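PDB 5TV6: 6-carboxyhexanoate--CoA ligase from Aquifex aeolicus, which is a ligase of the BioW family, a single chain of mixed alpha and beta structure holding pimelic acid in this model. Local coordinates for residues A[68-73]-A[200-205]; A[85-90]-A[175-180]; A[110-115]-A[125-130]. All coordinates share one frame; numbering follows the deposited sequence.

How the interactions relate
Interactions 1 and 2 reach the same six-stranded mixed sheet. Interaction 1 joins two neighbouring strands at one border of it and carries backbone hydrogen bonds. Interaction 2 sets the loop between helices 73-85 and 91-103 against strand 177-181, by apolar side-chain carbons. These two touch where Leu205 CD1 packs on Cys180 O, 3.8 Å away. Interaction 3 lies at the loops flanking strand 115-119, at the other border, and stays about 7 Å from interaction 2 at the nearest atoms. It is the buried one, with polar groups around a selenium. Interactions 1 and 2 are only partly buried. Arg201 in interaction 1 binds the pimelic acid directly.

Interaction 1: residues A[68-73]-A[200-205]. With PML (pimelic acid), chain C.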
loop_
_atom_site.group_PDB
_atom_site.type_symbol
_atom_site.label_atom_id
_atom_site.label_comp_id
_atom_site.label_asym_id
_atom_site.label_seq_id
_atom_site.Cartn_x
_atom_site.Cartn_y
_atom_site.Cartn_z
ATOM N N TYR A 68 -5.475 -10.945 12.942
ATOM C CA TYR A 68 -6.767 -11.509 13.318
ATOM C C TYR A 68 -7.277 -12.389 12.183
ATOM O O TYR A 68 -7.065 -12.060 11.014
ATOM C CB TYR A 68 -7.768 -10.395 13.632
ATOM C CG TYR A 68 -7.421 -9.630 14.886
ATOM C CD1 TYR A 68 -6.421 -8.673 14.876
ATOM C CD2 TYR A 68 -8.092 -9.867 16.085
ATOM C CE1 TYR A 68 -6.081 -7.983 16.013
ATOM C CE2 TYR A 68 -7.755 -9.178 17.240
ATOM C CZ TYR A 68 -6.741 -8.236 17.194
ATOM O OH TYR A 68 -6.386 -7.529 18.321
ATOM N N SER A 69 -7.927 -13.516 12.527
ATOM C CA SER A 69 -8.498 -14.463 11.567
ATOM C C SER A 69 -9.952 -14.756 11.902
ATOM O O SER A 69 -10.294 -14.982 13.066
ATOM C CB SER A 69 -7.753 -15.786 11.547
ATOM O OG SER A 69 -6.377 -15.559 11.374
ATOM N N PHE A 70 -10.802 -14.782 10.873
ATOM C CA PHE A 70 -12.244 -14.925 11.035
ATOM C C PHE A 70 -12.743 -16.008 10.093
ATOM O O PHE A 70 -12.007 -16.491 9.225
ATOM C CB PHE A 70 -12.947 -13.591 10.787
ATOM C CG PHE A 70 -12.479 -12.504 11.700
ATOM C CD1 PHE A 70 -13.000 -12.383 12.980
ATOM C CD2 PHE A 70 -11.489 -11.626 11.305
ATOM C CE1 PHE A 70 -12.552 -11.388 13.848
ATOM C CE2 PHE A 70 -11.034 -10.631 12.167
ATOM C CZ PHE A 70 -11.566 -10.517 13.438
ATOM N N LYS A 71 -14.002 -16.419 10.278
ATOM C CA LYS A 71 -14.505 -17.523 9.468
ATOM C C LYS A 71 -14.992 -17.083 8.094
ATOM O O LYS A 71 -15.183 -17.930 7.217
ATOM C CB LYS A 71 -15.657 -18.267 10.155
ATOM C CG LYS A 71 -15.735 -18.250 11.663
ATOM C CD LYS A 71 -17.009 -19.022 12.070
ATOM C CE LYS A 71 -17.536 -18.683 13.458
ATOM N NZ LYS A 71 -18.159 -17.330 13.538
ATOM N N SER A 72 -15.205 -15.792 7.880
ATOM C CA SER A 72 -15.896 -15.348 6.682
ATOM C C SER A 72 -15.411 -13.958 6.304
ATOM O O SER A 72 -15.012 -13.180 7.182
ATOM C CB SER A 72 -17.409 -15.312 6.908
ATOM O OG SER A 72 -17.725 -14.319 7.878
ATOM N N PRO A 73 -15.451 -13.611 5.019
ATOM C CA PRO A 73 -15.192 -12.215 4.643
ATOM C C PRO A 73 -16.083 -11.230 5.365
ATOM O O PRO A 73 -15.616 -10.149 5.752
ATOM C CB PRO A 73 -15.432 -12.228 3.136
ATOM C CG PRO A 73 -15.031 -13.624 2.740
ATOM C CD PRO A 73 -15.551 -14.490 3.843
ATOM N N VAL A 200 -3.019 -3.641 11.452
ATOM C CA VAL A 200 -3.934 -4.703 11.873
ATOM C C VAL A 200 -4.184 -5.616 10.679
ATOM O O VAL A 200 -5.020 -5.312 9.820
ATOM C CB VAL A 200 -5.251 -4.136 12.423
ATOM C CG1 VAL A 200 -6.147 -5.254 12.909
ATOM C CG2 VAL A 200 -4.988 -3.152 13.545
ATOM N N ARG A 201 -3.479 -6.750 10.622
ATOM C CA ARG A 201 -3.689 -7.709 9.543
ATOM C C ARG A 201 -4.966 -8.496 9.821
ATOM O O ARG A 201 -5.200 -8.931 10.952
ATOM C CB ARG A 201 -2.489 -8.651 9.390
ATOM C CG ARG A 201 -1.146 -7.933 9.382
ATOM C CD ARG A 201 0.093 -8.872 9.444
ATOM N NE ARG A 201 0.171 -9.797 8.312
ATOM C CZ ARG A 201 0.011 -11.123 8.395
ATOM N NH1 ARG A 201 -0.217 -11.718 9.572
ATOM N NH2 ARG A 201 0.093 -11.866 7.293
ATOM N N ILE A 202 -5.801 -8.648 8.792
ATOM C CA ILE A 202 -7.101 -9.306 8.882
ATOM C C ILE A 202 -7.189 -10.326 7.756
ATOM O O ILE A 202 -6.875 -10.000 6.608
ATOM C CB ILE A 202 -8.249 -8.285 8.769
ATOM C CG1 ILE A 202 -8.068 -7.180 9.803
ATOM C CG2 ILE A 202 -9.610 -8.975 8.852
ATOM C CD1 ILE A 202 -9.013 -6.050 9.606
ATOM N N THR A 203 -7.604 -11.555 8.077
ATOM C CA THR A 203 -7.732 -12.589 7.044
ATOM C C THR A 203 -9.177 -13.030 7.033
ATOM O O THR A 203 -9.843 -12.919 8.069
ATOM C CB THR A 203 -6.763 -13.769 7.245
ATOM O OG1 THR A 203 -5.449 -13.241 7.431
ATOM C CG2 THR A 203 -6.719 -14.658 6.005
ATOM N N PRO A 204 -9.572 -13.704 5.930
ATOM C CA PRO A 204 -10.426 -13.522 4.742
ATOM C C PRO A 204 -11.087 -12.152 4.635
ATOM O O PRO A 204 -12.209 -12.003 5.078
ATOM C CB PRO A 204 -11.474 -14.624 4.891
ATOM C CG PRO A 204 -11.534 -14.851 6.341
ATOM C CD PRO A 204 -10.067 -14.884 6.661
ATOM N N LEU A 205 -10.403 -11.169 4.052
ATOM C CA LEU A 205 -11.076 -9.926 3.694
ATOM C C LEU A 205 -11.815 -10.028 2.363
ATOM O O LEU A 205 -12.472 -9.064 1.956
ATOM C CB LEU A 205 -10.076 -8.772 3.654
ATOM C CG LEU A 205 -9.902 -8.109 5.011
ATOM C CD1 LEU A 205 -8.834 -7.033 4.980
ATOM C CD2 LEU A 205 -11.238 -7.540 5.474
HETATM C C1 PML C . -1.311 -6.226 -1.611
HETATM O O11 PML C . -1.897 -5.305 -2.248
HETATM O O12 PML C . -0.860 -7.253 -2.209
HETATM C C2 PML C . -1.163 -6.093 -0.097
HETATM C C3 PML C . -1.654 -7.367 0.578
HETATM C C4 PML C . -1.973 -7.159 2.046
HETATM C C5 PML C . -0.758 -7.437 2.916
HETATM C C6 PML C . -1.237 -8.118 4.189
HETATM C C7 PML C . -0.088 -8.780 4.946
HETATM O O71 PML C . 0.585 -8.076 5.738
HETATM O O72 PML C . 0.170 -10.004 4.783
#
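Val200 CG1 meets the Tyr68 ring at CD1, 4.0 Å away. Arg201 follows, and its carbonyl O accepts from Tyr68 N at 2.8 Å. The Arg201 side chain turns to pimelic acid. Bent at chi3 (61°), it lays NE and NH2 along one carboxylate. Arg201 NE donates to O71 of the ligand at 3.1 Å, and Arg201 NH2 donates to O72 at 3.1 Å. NH1 bonds to Thr67 OG1, which probably helps fix the rotation of the guanidinium. Tyr187 and Tyr199 also hydrogen-bond to the ligand. The strands here are parallel neighbours in a mixed sheet, with 65-69 outermost and Tyr68 paired with Ile202. Ile202 CG2 comes to the edge of the Phe70 ring, 4.0 Å from CE2. Helix 73-85 covers this side, and its Phe79 meets the rings of both Tyr68 and Phe70. Thr203 N donates to Tyr68 O at 3.0 Å, in the carbonyl plane. Thr203 OG1 lies on the other face, with Ser69, and bonds to Thr189 OG1. Pro204 follows the strand, with Pro204 CG 3.4 Å from Phe70 O. Pro204 O takes a CA-H...O contact from Pro73 CA at 3.0 Å. Leu205 O accepts from Arg77 NE.

Interaction 2: residues A[85-90]-A[175-180]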
loop_
_atom_site.group_PDB
_atom_site.type_symbol
_atom_site.label_atom_id
_atom_site.label_comp_id
_atom_site.label_asym_id
_atom_site.label_seq_id
_atom_site.Cartn_x
_atom_site.Cartn_y
_atom_site.Cartn_z
ATOM N N THR A 85 -13.173 2.548 13.078
ATOM C CA THR A 85 -13.923 3.289 14.078
ATOM C C THR A 85 -13.038 3.749 15.229
ATOM O O THR A 85 -13.200 4.864 15.731
ATOM C CB THR A 85 -15.071 2.411 14.565
ATOM O OG1 THR A 85 -16.104 2.388 13.566
ATOM C CG2 THR A 85 -15.613 2.878 15.911
ATOM N N GLN A 86 -12.073 2.928 15.634
ATOM C CA GLN A 86 -11.205 3.334 16.731
ATOM C C GLN A 86 -10.164 4.364 16.310
ATOM O O GLN A 86 -9.417 4.848 17.169
ATOM C CB GLN A 86 -10.518 2.109 17.326
ATOM C CG GLN A 86 -11.438 0.903 17.449
ATOM C CD GLN A 86 -10.762 -0.292 18.121
ATOM O OE1 GLN A 86 -9.554 -0.276 18.398
ATOM N NE2 GLN A 86 -11.550 -1.332 18.402
ATOM N N GLU A 87 -10.080 4.694 15.019
ATOM C CA GLU A 87 -9.222 5.766 14.529
ATOM C C GLU A 87 -9.992 7.064 14.315
ATOM O O GLU A 87 -9.532 7.946 13.577
ATOM C CB GLU A 87 -8.526 5.349 13.230
ATOM C CG GLU A 87 -7.352 4.401 13.427
ATOM C CD GLU A 87 -6.172 5.083 14.084
ATOM O OE1 GLU A 87 -6.038 6.301 13.879
ATOM O OE2 GLU A 87 -5.386 4.415 14.792
ATOM N N GLY A 88 -11.155 7.201 14.948
ATOM C CA GLY A 88 -11.993 8.351 14.744
ATOM C C GLY A 88 -12.859 8.317 13.508
ATOM O O GLY A 88 -13.817 9.083 13.433
ATOM N N ILE A 89 -12.554 7.479 12.516
ATOM C CA ILE A 89 -13.485 7.335 11.405
ATOM C C ILE A 89 -14.810 6.906 11.996
ATOM O O ILE A 89 -14.848 6.116 12.949
ATOM C CB ILE A 89 -12.984 6.319 10.361
ATOM C CG1 ILE A 89 -11.814 6.875 9.539
ATOM C CG2 ILE A 89 -14.118 5.888 9.412
ATOM C CD1 ILE A 89 -10.482 6.933 10.272
ATOM N N LYS A 90 -15.908 7.466 11.496
ATOM C CA LYS A 90 -17.202 7.019 11.987
ATOM C C LYS A 90 -17.746 5.950 11.060
ATOM O O LYS A 90 -17.584 6.021 9.835
ATOM C CB LYS A 90 -18.219 8.156 12.146
ATOM C CG LYS A 90 -19.313 7.831 13.203
ATOM C CD LYS A 90 -20.515 7.054 12.625
ATOM C CE LYS A 90 -21.599 6.727 13.662
ATOM N NZ LYS A 90 -22.826 6.168 13.010
ATOM N N VAL A 175 -2.052 10.590 6.103
ATOM C CA VAL A 175 -3.258 9.773 6.017
ATOM C C VAL A 175 -3.559 9.275 7.421
ATOM O O VAL A 175 -2.646 8.871 8.153
ATOM C CB VAL A 175 -3.083 8.608 5.025
ATOM C CG1 VAL A 175 -4.318 7.717 5.029
ATOM C CG2 VAL A 175 -2.832 9.137 3.624
ATOM N N VAL A 176 -4.822 9.346 7.835
ATOM C CA VAL A 176 -5.137 8.979 9.215
ATOM C C VAL A 176 -5.348 7.475 9.356
ATOM O O VAL A 176 -4.942 6.886 10.361
ATOM C CB VAL A 176 -6.351 9.777 9.743
ATOM C CG1 VAL A 176 -5.927 11.190 10.131
ATOM C CG2 VAL A 176 -7.468 9.821 8.725
ATOM N N ALA A 177 -5.949 6.836 8.353
ATOM C CA ALA A 177 -6.182 5.403 8.393
ATOM C C ALA A 177 -6.248 4.867 6.970
ATOM O O ALA A 177 -6.525 5.609 6.023
ATOM C CB ALA A 177 -7.468 5.061 9.155
ATOM N N GLU A 178 -6.004 3.554 6.832
ATOM C CA GLU A 178 -5.983 2.896 5.529
ATOM C C GLU A 178 -6.749 1.585 5.584
ATOM O O GLU A 178 -6.689 0.860 6.581
ATOM C CB GLU A 178 -4.541 2.619 5.050
ATOM C CG GLU A 178 -4.435 1.707 3.831
ATOM C CD GLU A 178 -3.056 1.757 3.171
ATOM O OE1 GLU A 178 -2.246 2.637 3.524
ATOM O OE2 GLU A 178 -2.773 0.916 2.295
ATOM N N LEU A 179 -7.463 1.290 4.503
ATOM C CA LEU A 179 -8.101 -0.000 4.296
ATOM C C LEU A 179 -7.568 -0.598 3.001
ATOM O O LEU A 179 -7.470 0.104 1.991
ATOM C CB LEU A 179 -9.620 0.140 4.234
ATOM C CG LEU A 179 -10.355 -1.096 3.706
ATOM C CD1 LEU A 179 -10.332 -2.179 4.747
ATOM C CD2 LEU A 179 -11.787 -0.752 3.321
ATOM N N CYS A 180 -7.231 -1.893 3.031
ATOM C CA CYS A 180 -6.519 -2.524 1.922
ATOM C C CYS A 180 -6.711 -4.033 1.960
ATOM O O CYS A 180 -6.545 -4.651 3.018
ATOM C CB CYS A 180 -5.012 -2.198 1.984
ATOM S SG CYS A 180 -3.968 -3.224 0.915
#
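Ile89 and Ala177 point their side chains at each other. The far end of Ile89 does the touching: Ile89 CD1 stands 3.7 Å from Ala177 CB. With CG1 anti to the carbonyl carbon (chi1 -73°), the longer branch goes to the strand and CG2 points away from it. Ile89 CD1 also comes within 4.5 Å of Val176 CG2, at the margin of the contact. One methyl thus meets two neighbouring residues of the second segment.

Glu87 approaches Ala177 from another direction. Glu87 CB, at the root of the side chain, is 4.2 Å from Ala177 CB. Glu87 CB and Ile89 CD1 thus come to the same side of the Ala177 methyl. The CA atoms of Glu87 and Ala177 are 6.9 Å apart.

The loop links helices 73-85 and 91-103, which pack on the mixed sheet. Thr85 to Gly88 form a type I beta turn, closed by Gly88 N bonding to Thr85 O at 3.2 Å. Strand 177-181 is an inner strand of that sheet. Further along it, Leu179 packs on Ala97, Val98 and Leu101 of helix 91-103. Ile89 also touches Ala94 of that helix.

The Glu87 chain bends at chi2 (-70°). OE2 accepts from the backbone N of both Ile197 and Glu196, so two donors hold the carboxylate. Glu87 OE1 lies 3.7 Å from Val176 O. Both are acceptors, so this is no bond, and it is probably slightly unfavourable if the acid is charged.

Interaction 3: residues A[110-115]-A[125-130]; sequences GNMRGA and RLEEDK
The selenium of Met112, modelled as selenomethionine, lies at the edge of the Arg125 guanidinium, near its plane. Met112 SE is 3.4 Å from Arg125 NH2. The Glu127 carboxylate stands at the edge of the same group, with CD in its plane. These residues belong to the two loops flanking strand 115-119, an outer strand of the mixed sheet.

Arg125 grips Glu127 side-on, with two nitrogens on one oxygen. Arg125 NE donates to Glu127 OE2 at 2.9 Å, and this is a salt bridge. The oxygen is met on its syn side, 20° out of the carboxylate plane. Arg125 NH2 gives a longer bond to Glu127 OE2, at 3.3 Å. NH2 also donates to Ala105 O in a nearby loop. The guanidinium thus has partners at both Glu127 and Ala105, which should limit its turning.

Glu127 reaches the arginine with CG between the backbone N and the carbonyl carbon (chi1 63°) and a further bend at chi2. Its other oxygen, OE1, accepts from Leu117 N, so both carboxylate oxygens are used in this buried place. The acid thereby ties the loop to the strand, and the paired arginine probably favours its charged form.

Met112 points toward the second loop, and it and Arg125 run past each other in opposite directions. Met112 CE and SE are both 4.2 Å from Glu127 OE2. Lys130 turns its side chain away, where NZ forms a salt bridge with Glu124. Its backbone still takes part: Lys130 O lies 3.6 Å from Met112 SE.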
loop_
_atom_site.group_PDB
_atom_site.type_symbol
_atom_site.label_atom_id
_atom_site.label_comp_id
_atom_site.label_asym_id
_atom_site.label_seq_id
_atom_site.Cartn_x
_atom_site.Cartn_y
_atom_site.Cartn_z
ATOM N N GLY A 110 -13.528 -3.111 -12.514
ATOM C CA GLY A 110 -12.221 -3.681 -12.232
ATOM C C GLY A 110 -11.467 -2.965 -11.123
ATOM O O GLY A 110 -12.044 -2.280 -10.263
ATOM N N ASN A 111 -10.141 -3.121 -11.164
ATOM C CA ASN A 111 -9.238 -2.626 -10.125
ATOM C C ASN A 111 -8.491 -1.386 -10.598
ATOM O O ASN A 111 -7.835 -1.411 -11.646
ATOM C CB ASN A 111 -8.226 -3.701 -9.722
ATOM C CG ASN A 111 -8.839 -4.790 -8.866
ATOM O OD1 ASN A 111 -9.648 -4.520 -7.974
ATOM N ND2 ASN A 111 -8.472 -6.031 -9.148
HETATM N N MSE A 112 -8.561 -0.320 -9.804
HETATM C CA MSE A 112 -7.619 0.786 -9.925
HETATM C C MSE A 112 -6.227 0.230 -9.646
HETATM O O MSE A 112 -6.098 -0.826 -9.028
HETATM C CB MSE A 112 -7.916 1.896 -8.918
HETATM C CG MSE A 112 -9.380 2.153 -8.594
HETATM SE SE MSE A 112 -9.711 4.048 -8.210
HETATM C CE MSE A 112 -8.616 4.270 -6.645
ATOM N N ARG A 113 -5.180 0.934 -10.064
ATOM C CA ARG A 113 -3.842 0.602 -9.604
ATOM C C ARG A 113 -3.294 1.642 -8.640
ATOM O O ARG A 113 -2.100 1.624 -8.329
ATOM C CB ARG A 113 -2.891 0.401 -10.783
ATOM C CG ARG A 113 -2.560 -1.075 -10.995
ATOM C CD ARG A 113 -1.149 -1.289 -11.500
ATOM N NE ARG A 113 -0.916 -0.603 -12.765
ATOM C CZ ARG A 113 0.055 0.281 -12.963
ATOM N NH1 ARG A 113 0.887 0.586 -11.971
ATOM N NH2 ARG A 113 0.191 0.856 -14.153
ATOM N N GLY A 114 -4.141 2.534 -8.152
ATOM C CA GLY A 114 -3.766 3.453 -7.101
ATOM C C GLY A 114 -4.824 3.423 -6.026
ATOM O O GLY A 114 -5.702 2.557 -6.048
ATOM N N ALA A 115 -4.766 4.348 -5.083
ATOM C CA ALA A 115 -5.660 4.322 -3.937
ATOM C C ALA A 115 -6.845 5.259 -4.145
ATOM O O ALA A 115 -6.765 6.239 -4.889
ATOM C CB ALA A 115 -4.913 4.710 -2.656
ATOM N N ARG A 125 -15.131 10.172 -3.059
ATOM C CA ARG A 125 -13.812 9.888 -3.604
ATOM C C ARG A 125 -13.189 11.193 -4.116
ATOM O O ARG A 125 -13.626 11.748 -5.131
ATOM C CB ARG A 125 -13.954 8.816 -4.687
ATOM C CG ARG A 125 -14.775 7.617 -4.168
ATOM C CD ARG A 125 -15.169 6.590 -5.223
ATOM N NE ARG A 125 -14.035 6.137 -6.018
ATOM C CZ ARG A 125 -14.058 5.064 -6.804
ATOM N NH1 ARG A 125 -15.155 4.320 -6.887
ATOM N NH2 ARG A 125 -12.985 4.724 -7.500
ATOM N N LEU A 126 -12.174 11.685 -3.395
ATOM C CA LEU A 126 -11.452 12.919 -3.690
ATOM C C LEU A 126 -10.312 12.740 -4.688
ATOM O O LEU A 126 -9.651 13.729 -5.027
ATOM C CB LEU A 126 -10.861 13.515 -2.407
ATOM C CG LEU A 126 -11.687 14.138 -1.279
ATOM C CD1 LEU A 126 -12.638 13.148 -0.664
ATOM C CD2 LEU A 126 -10.765 14.707 -0.200
ATOM N N GLU A 127 -10.040 11.514 -5.138
ATOM C CA GLU A 127 -8.907 11.287 -6.028
ATOM C C GLU A 127 -9.142 11.964 -7.375
ATOM O O GLU A 127 -10.280 12.111 -7.829
ATOM C CB GLU A 127 -8.657 9.787 -6.222
ATOM C CG GLU A 127 -9.789 9.016 -6.899
ATOM C CD GLU A 127 -10.728 8.322 -5.922
ATOM O OE1 GLU A 127 -10.769 8.742 -4.749
ATOM O OE2 GLU A 127 -11.434 7.368 -6.328
ATOM N N GLU A 128 -8.050 12.415 -7.999
ATOM C CA GLU A 128 -8.126 13.079 -9.296
ATOM C C GLU A 128 -8.604 12.090 -10.363
ATOM O O GLU A 128 -9.813 11.925 -10.532
ATOM C CB GLU A 128 -6.783 13.744 -9.636
ATOM C CG GLU A 128 -5.525 12.842 -9.786
ATOM C CD GLU A 128 -5.166 12.034 -8.572
ATOM O OE1 GLU A 128 -4.917 12.616 -7.525
ATOM O OE2 GLU A 128 -5.135 10.808 -8.681
ATOM N N ASP A 129 -7.712 11.400 -11.070
ATOM C CA ASP A 129 -8.156 10.351 -11.991
ATOM C C ASP A 129 -8.780 9.231 -11.172
ATOM O O ASP A 129 -8.077 8.377 -10.629
ATOM C CB ASP A 129 -6.997 9.828 -12.832
ATOM C CG ASP A 129 -7.466 8.985 -14.010
ATOM O OD1 ASP A 129 -8.668 8.637 -14.048
ATOM O OD2 ASP A 129 -6.638 8.650 -14.889
ATOM N N LYS A 130 -10.109 9.231 -11.072
ATOM C CA LYS A 130 -10.793 8.257 -10.233
ATOM C C LYS A 130 -10.888 6.894 -10.900
ATOM O O LYS A 130 -11.685 6.057 -10.475
ATOM C CB LYS A 130 -12.189 8.751 -9.837
ATOM C CG LYS A 130 -12.208 10.122 -9.169
ATOM C CD LYS A 130 -13.615 10.659 -8.954
ATOM C CE LYS A 130 -14.490 9.634 -8.242
ATOM N NZ LYS A 130 -15.800 10.212 -7.819
#